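Long-range contacts in AB hydrolase-1 domain-containing protein (Streptococcus mutans, PDB 4L9A), which probably acts as a carboxylesterase of the alpha/beta hydrolase family, hydrolysing ester bonds: residues Leu141-Val146 and Ser235-Glu240; Cys115-Gly120 and His267-Trp272; Ile229-Pro234 and Tyr252-Thr257; Phe44-Gly49 and Ile72-Ala77. All blocks are in the same frame, centred on the assembly; numbering follows the deposited sequence.

Contact 1 (Leu141-Val146 and Ser235-Glu240); sequences LEPTTV and SIVFSE
V237 meets the loop after strand 134-141 through CG1, which lies 4.1 Å from CD of P143, the two side chains slanting across each other. F238 is the parallel bridge partner of L141. Their side chains stand side by side on one face of the sheet, pointing the same way, with L141 CD1 3.7 Å from F238 CD1 and I278 of helix 275-287 touching both. The carbonyl O of F238 takes the backbone N-H of E142 at 2.9 Å. S239 CA lies 3.7 Å from E142 CG, while S239 OG donates to the carbonyl O of E240, the next residue. At E240 the backbone N gives a nearly straight bond (2.9 Å, 172°) to the anti lone pair of E142 OE2; E142 CG is anti to its carbonyl carbon (chi1 -72°), and the chain runs extended beyond it to this N-H. The carboxylates are nearly coplanar, with E240 OE2 2.9 Å from E142 OE2, a close approach of two acceptors. E142 OE1 pairs with R243 and H268 ND1, E240 OE1 with R164. Bonded by the backbone at the neighbouring strand's end, E142 follows strand 134-141 rather than 235-239 and probably serves as catalytic-triad acid, a placement seen in some alpha/beta hydrolases.

Contact 2 (Cys115-Gly120 and His267-Trp272); sequences CVHSIG and HHYLHW
The carbonyl O of H268 receives the shortest polar bond of the contact, 2.8 Å from NE2 of H117, and a weak second one from the backbone N of L270. The first is bent (146° at the hydrogen), and NE2 stands well above the carbonyl plane. H117 reaches this oxygen from the end of strand 111-117, with CG anti to its backbone N. The NE2 corner bonds the H268 backbone and also rests over the centre of the H268 ring, 3.4 Å above its plane. One face of the H117 ring carries S118 CB near the rim; the opposite face carries H271 CE1 over the centre, 3.4 Å from H117 CG. In return, H117 CB makes a CH-pi contact with the face of H271, whose NE2 is bonded to N58. Y269 completes the aromatic cluster, with H117 CE1 over the rim of its ring.

S118 OG approaches the H268 ring in its plane, at the edge, and forms a weak hydrogen bond with NE2 at 3.2 Å. S118 lies in a type II' turn from H117 to G120 and has the unusual backbone pair phi 55°, psi -124°, the geometry of a nucleophile elbow. With ND1 of H268 committed to E142, the chain S118 OG, H268 imidazole, E142 carboxylate fits a Ser-His-Glu catalytic triad, and H117 NE2 probably helps to position H268 by touching the face of its ring and bonding its carbonyl O.

Contact 3 (Ile229-Pro234 and Tyr252-Thr257); sequences ISEKIP and YLNKHT
The imidazole of H256 lies beside the ring of P234, the two pointing the same way, with P234 CG 3.9 Å above one face and displaced toward the rim in a CH-pi contact. At the edge of the imidazole, CD2 approaches two backbone oxygens near the ring plane, E231 O at 3.5 Å and K232 O a little farther off. ND1 accepts from the backbone N of Q258. The second flat group is the amide of N254. Its ND2 donates to I233 O at 2.8 Å, with the acceptor only 2° out of the amide plane, and makes a weak, more bent bond to S230 O. Two carbonyls from either end of the type I turn S230-I233 thus grip one nitrogen, while I229 CG2 packs 3.6 Å from it.

The two loops lead into strands 235-239 and 260-263, parallel neighbours at one edge of the alpha/beta hydrolase sheet, 260-263 being outermost, and they meet where these strands begin.

N254 CG sits between its backbone N and carbonyl carbon (chi1 58°), and OD1 closes an Asx turn by accepting from H256 N, which stands well above the carbonyl plane; T259 OG1 is a further partner of OD1. Alongside, the bent side chain of E231 slides past N254 in the opposite direction, and its OE1 accepts from the backbone N of K255 at 2.8 Å on the syn lone pair, with N254 CB 3.4 Å from the same oxygen.

Contact 4 (Phe44-Gly49 and Ile72-Ala77); sequences FVFLSG and ILTIDA
F44 and L73 open the ladder between strands 43-47 and 71-75: F44 O accepts from L73 N at 2.9 Å, and L73 O in turn accepts from F46 N at the same distance. L73 O also has V45 CA at 3.3 Å, a CA-H...O contact. The strands run parallel, 16° apart, in the central sheet of the alpha/beta hydrolase fold, and with helices 55-58 and 60-63 in the chain between them they form a beta-alpha-beta crossover unit of that fold. Farther along, I75 N makes only a long, weak bond to F46 O.

On the face that bears F44, F46, I72 and T74, the ring of F46 does most of the packing. Its CG is anti to the carbonyl carbon (chi1 -62°), and the ring crosses both neighbours at a slant: CE2 meets I72 CG2 and CD1, each at 4.0 Å, and CD2 meets T74 CG2 at 3.9 Å, while L73 O lies near the plane at the ring edge. On the other face L47 and I75 lie side by side, L47 CD2 4.1 Å from I75 CB, and V45 CG2 packs on L73 CB.

Outside this first shell, the F46 ring meets F59, and helix 93-106 covers the V45 and I75 face with F104, I100 and W96. Strand 111-117 flanks 43-47, and strand 33-38 flanks 71-75. Beyond the strands a water joins the two segments, accepting from S48 N and donating to I75 O at 2.7 Å.

Contacts 1, 2 and 4 each reach the same mixed sheet, in which strands 71-75, 43-47, 111-117, 134-141 and 235-239 follow one another. Contact 4 comes first along the chain; its centre is about 11 Å from that of contact 2, to which it is joined by backbone bonds between strands 43-47 and 111-117. Contacts 1 and 2 are closest, about 8 Å between centres, and contact 1 is nested inside the loop that contact 2 closes. The segments following strands 111-117, 134-141 and 260-263 supply S118, E142 and H268 of the probable triad. Contact 3 alternates with contact 1 along the chain and lies toward the periphery, about 19 Å from contact 2 between centres, yet Y252 bonds both S235 and T144.

Contact 1 (Leu141-Val146 and Ser235-Glu240)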
# COMPACT_ATOMS: atom_id res chain seq x y z
N LEU A 141 -4.01 -5.67 -1.58
CA LEU A 141 -4.20 -5.64 -3.01
C LEU A 141 -2.88 -6.00 -3.67
O LEU A 141 -1.96 -5.18 -3.71
CB LEU A 141 -4.69 -4.26 -3.47
CG LEU A 141 -6.02 -3.76 -2.87
CD1 LEU A 141 -7.06 -4.86 -2.73
CD2 LEU A 141 -5.78 -3.06 -1.52
N GLU A 142 -2.77 -7.23 -4.18
CA GLU A 142 -1.51 -7.76 -4.70
C GLU A 142 -0.27 -7.34 -3.90
O GLU A 142 0.69 -6.76 -4.44
CB GLU A 142 -1.36 -7.45 -6.20
CG GLU A 142 -2.33 -8.32 -7.04
CD GLU A 142 -2.02 -8.37 -8.52
OE1 GLU A 142 -1.07 -7.69 -8.98
OE2 GLU A 142 -2.75 -9.08 -9.23
N PRO A 143 -0.30 -7.60 -2.59
CA PRO A 143 0.87 -7.28 -1.77
C PRO A 143 2.09 -8.05 -2.25
O PRO A 143 1.96 -9.21 -2.66
CB PRO A 143 0.45 -7.74 -0.37
CG PRO A 143 -0.58 -8.81 -0.62
CD PRO A 143 -1.32 -8.36 -1.86
N THR A 144 3.25 -7.41 -2.23
CA THR A 144 4.46 -8.00 -2.78
C THR A 144 4.93 -9.17 -1.92
O THR A 144 5.17 -9.01 -0.73
CB THR A 144 5.58 -6.93 -2.90
OG1 THR A 144 5.05 -5.77 -3.55
CG2 THR A 144 6.75 -7.48 -3.72
N THR A 145 5.03 -10.36 -2.53
CA THR A 145 5.52 -11.54 -1.81
C THR A 145 7.04 -11.66 -1.88
O THR A 145 7.68 -11.15 -2.81
CB THR A 145 4.96 -12.86 -2.37
OG1 THR A 145 5.30 -12.98 -3.76
CG2 THR A 145 3.44 -12.93 -2.19
N VAL A 146 7.61 -12.35 -0.89
CA VAL A 146 9.03 -12.62 -0.90
C VAL A 146 9.38 -13.37 -2.18
O VAL A 146 10.41 -13.12 -2.81
CB VAL A 146 9.45 -13.45 0.32
CG1 VAL A 146 10.88 -13.93 0.16
CG2 VAL A 146 9.29 -12.63 1.60
N SER A 235 -7.02 -12.09 7.15
CA SER A 235 -6.37 -11.51 5.98
C SER A 235 -7.28 -11.67 4.78
O SER A 235 -7.70 -12.78 4.46
CB SER A 235 -5.05 -12.22 5.72
OG SER A 235 -4.38 -11.67 4.60
N ILE A 236 -7.58 -10.57 4.10
CA ILE A 236 -8.30 -10.65 2.83
C ILE A 236 -7.36 -10.18 1.73
O ILE A 236 -6.97 -9.01 1.68
CB ILE A 236 -9.58 -9.80 2.81
CG1 ILE A 236 -10.43 -10.03 4.06
CG2 ILE A 236 -10.39 -10.13 1.55
CD1 ILE A 236 -11.08 -11.37 4.11
N VAL A 237 -6.96 -11.11 0.86
CA VAL A 237 -6.03 -10.78 -0.22
C VAL A 237 -6.76 -10.83 -1.56
O VAL A 237 -7.52 -11.78 -1.83
CB VAL A 237 -4.80 -11.72 -0.21
CG1 VAL A 237 -3.93 -11.55 -1.46
CG2 VAL A 237 -3.99 -11.48 1.05
N PHE A 238 -6.55 -9.81 -2.38
CA PHE A 238 -7.10 -9.74 -3.73
C PHE A 238 -5.95 -9.79 -4.72
O PHE A 238 -4.95 -9.08 -4.57
CB PHE A 238 -7.87 -8.42 -3.96
CG PHE A 238 -9.10 -8.28 -3.12
CD1 PHE A 238 -9.00 -7.90 -1.78
CD2 PHE A 238 -10.35 -8.50 -3.66
CE1 PHE A 238 -10.14 -7.77 -0.99
CE2 PHE A 238 -11.50 -8.37 -2.88
CZ PHE A 238 -11.39 -8.01 -1.55
N SER A 239 -6.11 -10.59 -5.76
CA SER A 239 -5.07 -10.75 -6.76
C SER A 239 -5.68 -11.20 -8.08
O SER A 239 -6.73 -11.84 -8.11
CB SER A 239 -4.07 -11.80 -6.28
OG SER A 239 -3.35 -12.36 -7.37
N GLU A 240 -5.00 -10.88 -9.17
CA GLU A 240 -5.34 -11.45 -10.47
C GLU A 240 -5.24 -12.98 -10.38
O GLU A 240 -4.41 -13.51 -9.64
CB GLU A 240 -4.40 -10.90 -11.55
CG GLU A 240 -4.53 -9.37 -11.74
CD GLU A 240 -3.42 -8.79 -12.60
OE1 GLU A 240 -3.57 -8.77 -13.83
OE2 GLU A 240 -2.38 -8.38 -12.04

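Contact 2 (Cys115-Gly120 and His267-Trp272)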
# COMPACT_ATOMS: atom_id res chain seq x y z
N CYS A 115 -4.57 -1.62 5.06
CA CYS A 115 -4.95 -1.85 3.67
C CYS A 115 -3.78 -1.38 2.82
O CYS A 115 -3.41 -0.21 2.86
CB CYS A 115 -6.23 -1.07 3.31
SG CYS A 115 -6.78 -1.26 1.57
N VAL A 116 -3.17 -2.30 2.08
CA VAL A 116 -1.97 -1.94 1.34
C VAL A 116 -2.02 -2.43 -0.08
O VAL A 116 -2.74 -3.40 -0.41
CB VAL A 116 -0.70 -2.50 2.03
CG1 VAL A 116 -0.75 -2.24 3.52
CG2 VAL A 116 -0.56 -4.02 1.76
N HIS A 117 -1.24 -1.76 -0.93
CA HIS A 117 -1.01 -2.23 -2.29
C HIS A 117 0.46 -2.60 -2.43
O HIS A 117 1.33 -1.90 -1.92
CB HIS A 117 -1.36 -1.12 -3.30
CG HIS A 117 -1.14 -1.52 -4.72
ND1 HIS A 117 -0.32 -0.81 -5.57
CD2 HIS A 117 -1.63 -2.55 -5.45
CE1 HIS A 117 -0.32 -1.38 -6.76
NE2 HIS A 117 -1.10 -2.45 -6.71
N SER A 118 0.73 -3.73 -3.08
CA SER A 118 2.07 -4.01 -3.55
C SER A 118 3.13 -3.95 -2.43
O SER A 118 3.01 -4.63 -1.42
CB SER A 118 2.41 -3.02 -4.68
OG SER A 118 3.50 -3.45 -5.46
N ILE A 119 4.15 -3.12 -2.62
CA ILE A 119 5.31 -3.13 -1.72
C ILE A 119 4.96 -2.75 -0.28
O ILE A 119 5.70 -3.07 0.66
CB ILE A 119 6.46 -2.23 -2.26
CG1 ILE A 119 7.82 -2.73 -1.78
CG2 ILE A 119 6.25 -0.76 -1.93
CD1 ILE A 119 8.27 -3.98 -2.51
N GLY A 120 3.82 -2.08 -0.10
CA GLY A 120 3.33 -1.77 1.23
C GLY A 120 3.14 -3.00 2.10
O GLY A 120 3.04 -2.90 3.33
N HIS A 267 -5.52 -6.24 -13.95
CA HIS A 267 -4.27 -5.52 -13.77
C HIS A 267 -3.84 -5.46 -12.31
O HIS A 267 -4.53 -5.97 -11.43
CB HIS A 267 -4.38 -4.11 -14.35
CG HIS A 267 -5.54 -3.33 -13.82
ND1 HIS A 267 -5.50 -2.65 -12.62
CD2 HIS A 267 -6.79 -3.14 -14.32
CE1 HIS A 267 -6.66 -2.07 -12.41
NE2 HIS A 267 -7.46 -2.35 -13.42
N HIS A 268 -2.70 -4.83 -12.06
CA HIS A 268 -2.09 -4.80 -10.74
C HIS A 268 -2.79 -3.84 -9.77
O HIS A 268 -2.61 -3.94 -8.55
CB HIS A 268 -0.62 -4.40 -10.93
CG HIS A 268 0.21 -4.41 -9.68
ND1 HIS A 268 0.21 -5.45 -8.78
CD2 HIS A 268 1.12 -3.52 -9.21
CE1 HIS A 268 1.06 -5.19 -7.80
NE2 HIS A 268 1.64 -4.03 -8.05
N TYR A 269 -3.58 -2.91 -10.30
CA TYR A 269 -4.12 -1.82 -9.49
C TYR A 269 -5.55 -2.08 -9.04
O TYR A 269 -6.48 -1.34 -9.39
CB TYR A 269 -3.98 -0.48 -10.23
CG TYR A 269 -2.54 0.01 -10.28
CD1 TYR A 269 -1.63 -0.50 -11.20
CD2 TYR A 269 -2.08 0.96 -9.37
CE1 TYR A 269 -0.31 -0.05 -11.23
CE2 TYR A 269 -0.77 1.41 -9.39
CZ TYR A 269 0.11 0.90 -10.33
OH TYR A 269 1.41 1.35 -10.34
N LEU A 270 -5.72 -3.13 -8.24
CA LEU A 270 -7.05 -3.60 -7.86
C LEU A 270 -7.73 -2.61 -6.93
O LEU A 270 -8.96 -2.52 -6.90
CB LEU A 270 -6.96 -4.99 -7.23
CG LEU A 270 -6.29 -6.02 -8.15
CD1 LEU A 270 -6.29 -7.43 -7.51
CD2 LEU A 270 -6.98 -6.05 -9.52
N HIS A 271 -6.93 -1.86 -6.17
CA HIS A 271 -7.49 -0.82 -5.30
C HIS A 271 -8.11 0.33 -6.07
O HIS A 271 -8.85 1.12 -5.50
CB HIS A 271 -6.44 -0.28 -4.32
CG HIS A 271 -5.25 0.32 -5.00
ND1 HIS A 271 -4.43 -0.40 -5.84
CD2 HIS A 271 -4.75 1.58 -4.95
CE1 HIS A 271 -3.47 0.39 -6.28
NE2 HIS A 271 -3.64 1.59 -5.76
N TRP A 272 -7.80 0.43 -7.36
CA TRP A 272 -8.49 1.38 -8.23
C TRP A 272 -9.78 0.84 -8.82
O TRP A 272 -10.78 1.56 -8.90
CB TRP A 272 -7.59 1.77 -9.39
CG TRP A 272 -6.40 2.59 -9.01
CD1 TRP A 272 -6.07 3.05 -7.76
CD2 TRP A 272 -5.36 3.05 -9.89
NE1 TRP A 272 -4.89 3.76 -7.81
CE2 TRP A 272 -4.44 3.77 -9.10
CE3 TRP A 272 -5.12 2.90 -11.27
CZ2 TRP A 272 -3.30 4.37 -9.66
CZ3 TRP A 272 -3.99 3.50 -11.81
CH2 TRP A 272 -3.09 4.22 -11.00

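Contact 3 (Ile229-Pro234 and Tyr252-Thr257)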
# COMPACT_ATOMS: atom_id res chain seq x y z
N ILE A 229 1.93 -13.30 8.69
CA ILE A 229 0.81 -12.74 9.44
C ILE A 229 0.34 -13.71 10.53
O ILE A 229 0.19 -14.91 10.29
CB ILE A 229 -0.36 -12.39 8.51
CG1 ILE A 229 -1.50 -11.74 9.29
CG2 ILE A 229 -0.87 -13.65 7.79
CD1 ILE A 229 -2.59 -11.21 8.40
N SER A 230 0.11 -13.18 11.72
CA SER A 230 -0.39 -13.99 12.83
C SER A 230 -1.67 -14.72 12.44
O SER A 230 -2.51 -14.20 11.70
CB SER A 230 -0.64 -13.11 14.05
OG SER A 230 -1.37 -13.82 15.04
N GLU A 231 -1.81 -15.94 12.95
CA GLU A 231 -3.03 -16.71 12.76
C GLU A 231 -4.24 -16.00 13.36
O GLU A 231 -5.38 -16.23 12.95
CB GLU A 231 -2.88 -18.11 13.37
CG GLU A 231 -1.83 -18.97 12.67
CD GLU A 231 -2.25 -19.38 11.27
OE1 GLU A 231 -3.48 -19.39 11.00
OE2 GLU A 231 -1.37 -19.69 10.44
N LYS A 232 -3.98 -15.10 14.31
CA LYS A 232 -5.04 -14.38 15.02
C LYS A 232 -5.64 -13.21 14.23
O LYS A 232 -6.66 -12.65 14.62
CB LYS A 232 -4.52 -13.86 16.37
CG LYS A 232 -3.86 -14.93 17.25
CD LYS A 232 -3.27 -14.31 18.52
CE LYS A 232 -2.30 -15.26 19.21
NZ LYS A 232 -1.59 -14.58 20.33
N ILE A 233 -5.00 -12.84 13.13
CA ILE A 233 -5.47 -11.71 12.34
C ILE A 233 -6.02 -12.17 11.00
O ILE A 233 -5.30 -12.78 10.22
CB ILE A 233 -4.33 -10.72 12.05
CG1 ILE A 233 -3.80 -10.10 13.36
CG2 ILE A 233 -4.79 -9.64 11.09
CD1 ILE A 233 -2.54 -9.28 13.15
N PRO A 234 -7.29 -11.84 10.71
CA PRO A 234 -7.85 -12.20 9.40
C PRO A 234 -7.18 -11.42 8.28
O PRO A 234 -6.83 -10.24 8.45
CB PRO A 234 -9.33 -11.81 9.51
CG PRO A 234 -9.51 -11.16 10.84
CD PRO A 234 -8.18 -10.95 11.48
N TYR A 252 1.10 -13.91 3.40
CA TYR A 252 -0.07 -13.04 3.62
C TYR A 252 -1.33 -13.82 3.99
O TYR A 252 -2.33 -13.25 4.42
CB TYR A 252 -0.34 -12.14 2.41
CG TYR A 252 0.77 -11.14 2.14
CD1 TYR A 252 1.01 -10.09 3.02
CD2 TYR A 252 1.58 -11.26 1.02
CE1 TYR A 252 2.03 -9.18 2.79
CE2 TYR A 252 2.61 -10.36 0.78
CZ TYR A 252 2.83 -9.31 1.67
OH TYR A 252 3.84 -8.41 1.46
N LEU A 253 -1.27 -15.14 3.82
CA LEU A 253 -2.41 -15.99 4.15
C LEU A 253 -2.16 -16.82 5.40
O LEU A 253 -1.03 -17.12 5.75
CB LEU A 253 -2.80 -16.88 2.96
CG LEU A 253 -3.51 -16.15 1.82
CD1 LEU A 253 -3.86 -17.09 0.66
CD2 LEU A 253 -4.77 -15.46 2.32
N ASN A 254 -3.25 -17.16 6.09
CA ASN A 254 -3.19 -17.98 7.28
C ASN A 254 -4.48 -18.77 7.33
O ASN A 254 -5.24 -18.78 6.36
CB ASN A 254 -3.03 -17.11 8.54
CG ASN A 254 -4.15 -16.10 8.72
OD1 ASN A 254 -5.27 -16.30 8.25
ND2 ASN A 254 -3.85 -15.00 9.40
N LYS A 255 -4.73 -19.42 8.46
CA LYS A 255 -5.86 -20.34 8.57
C LYS A 255 -7.09 -19.75 9.26
O LYS A 255 -8.02 -20.47 9.57
CB LYS A 255 -5.42 -21.63 9.25
CG LYS A 255 -4.59 -22.51 8.35
CD LYS A 255 -3.46 -23.18 9.13
CE LYS A 255 -2.67 -24.11 8.22
NZ LYS A 255 -3.53 -25.20 7.67
N HIS A 256 -7.09 -18.44 9.47
CA HIS A 256 -8.21 -17.78 10.14
C HIS A 256 -9.50 -18.08 9.38
O HIS A 256 -9.51 -18.09 8.15
CB HIS A 256 -7.98 -16.27 10.21
CG HIS A 256 -8.85 -15.57 11.21
ND1 HIS A 256 -10.21 -15.42 11.04
CD2 HIS A 256 -8.54 -14.96 12.38
CE1 HIS A 256 -10.70 -14.75 12.07
NE2 HIS A 256 -9.71 -14.46 12.89
N THR A 257 -10.58 -18.34 10.12
CA THR A 257 -11.88 -18.65 9.51
C THR A 257 -12.43 -17.50 8.66
O THR A 257 -13.37 -17.69 7.88
CB THR A 257 -12.96 -19.00 10.58
OG1 THR A 257 -13.10 -17.91 11.51
CG2 THR A 257 -12.59 -20.27 11.33

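Contact 4 (Phe44-Gly49 and Ile72-Ala77)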
# COMPACT_ATOMS: atom_id res chain seq x y z
N PHE A 44 -8.75 2.57 9.47
CA PHE A 44 -8.17 2.01 8.26
C PHE A 44 -6.89 2.73 7.88
O PHE A 44 -6.92 3.92 7.50
CB PHE A 44 -9.16 2.01 7.10
CG PHE A 44 -9.93 0.72 6.97
CD1 PHE A 44 -9.71 -0.14 5.91
CD2 PHE A 44 -10.86 0.35 7.93
CE1 PHE A 44 -10.42 -1.34 5.80
CE2 PHE A 44 -11.57 -0.83 7.83
CZ PHE A 44 -11.35 -1.68 6.76
N VAL A 45 -5.78 2.01 7.98
CA VAL A 45 -4.47 2.54 7.67
C VAL A 45 -4.06 2.10 6.26
O VAL A 45 -4.06 0.90 5.95
CB VAL A 45 -3.42 2.03 8.68
CG1 VAL A 45 -2.04 2.49 8.29
CG2 VAL A 45 -3.79 2.46 10.11
N PHE A 46 -3.72 3.06 5.41
CA PHE A 46 -3.36 2.77 4.02
C PHE A 46 -1.89 2.98 3.72
O PHE A 46 -1.30 4.01 4.08
CB PHE A 46 -4.19 3.64 3.07
CG PHE A 46 -5.66 3.40 3.15
CD1 PHE A 46 -6.28 2.47 2.32
CD2 PHE A 46 -6.44 4.08 4.08
CE1 PHE A 46 -7.64 2.25 2.40
CE2 PHE A 46 -7.80 3.86 4.17
CZ PHE A 46 -8.41 2.94 3.34
N LEU A 47 -1.31 2.01 3.02
CA LEU A 47 0.05 2.12 2.52
C LEU A 47 0.05 1.79 1.03
O LEU A 47 -0.55 0.80 0.60
CB LEU A 47 1.00 1.18 3.26
CG LEU A 47 1.18 1.33 4.77
CD1 LEU A 47 2.00 0.14 5.31
CD2 LEU A 47 1.84 2.68 5.13
N SER A 48 0.75 2.61 0.26
CA SER A 48 0.80 2.45 -1.18
C SER A 48 1.91 1.50 -1.59
O SER A 48 2.73 1.07 -0.77
CB SER A 48 1.00 3.83 -1.83
OG SER A 48 -0.14 4.62 -1.57
N GLY A 49 1.93 1.18 -2.88
CA GLY A 49 3.04 0.44 -3.44
C GLY A 49 4.12 1.43 -3.81
O GLY A 49 4.18 2.54 -3.29
N ILE A 72 -9.57 6.90 9.34
CA ILE A 72 -8.72 6.80 8.16
C ILE A 72 -7.34 7.35 8.51
O ILE A 72 -7.24 8.39 9.14
CB ILE A 72 -9.29 7.62 6.97
CG1 ILE A 72 -10.71 7.19 6.62
CG2 ILE A 72 -8.37 7.51 5.76
CD1 ILE A 72 -10.82 5.75 6.06
N LEU A 73 -6.29 6.64 8.11
CA LEU A 73 -4.94 7.19 8.17
C LEU A 73 -4.22 6.79 6.91
O LEU A 73 -3.99 5.61 6.67
CB LEU A 73 -4.17 6.67 9.39
CG LEU A 73 -2.70 7.05 9.49
CD1 LEU A 73 -2.49 8.60 9.54
CD2 LEU A 73 -2.09 6.41 10.73
N THR A 74 -3.87 7.77 6.08
CA THR A 74 -3.03 7.48 4.93
C THR A 74 -1.64 8.02 5.20
O THR A 74 -1.46 9.07 5.84
CB THR A 74 -3.60 8.08 3.64
OG1 THR A 74 -3.48 9.50 3.66
CG2 THR A 74 -5.08 7.69 3.46
N ILE A 75 -0.64 7.30 4.68
CA ILE A 75 0.76 7.64 4.89
C ILE A 75 1.52 7.60 3.56
O ILE A 75 1.49 6.60 2.84
CB ILE A 75 1.42 6.64 5.87
CG1 ILE A 75 0.68 6.66 7.22
CG2 ILE A 75 2.89 6.97 6.07
CD1 ILE A 75 1.19 5.61 8.21
N ASP A 76 2.22 8.70 3.24
CA ASP A 76 3.07 8.75 2.05
C ASP A 76 4.51 8.39 2.40
O ASP A 76 5.11 9.01 3.28
CB ASP A 76 3.04 10.14 1.40
CG ASP A 76 1.69 10.47 0.75
OD1 ASP A 76 0.71 9.73 1.01
OD2 ASP A 76 1.62 11.47 0.01
N ALA A 77 5.09 7.41 1.71
CA ALA A 77 6.49 7.06 1.94
C ALA A 77 7.40 8.19 1.47
O ALA A 77 7.01 9.02 0.64
CB ALA A 77 6.85 5.74 1.20
O HOH W 1 2.56 4.50 1.55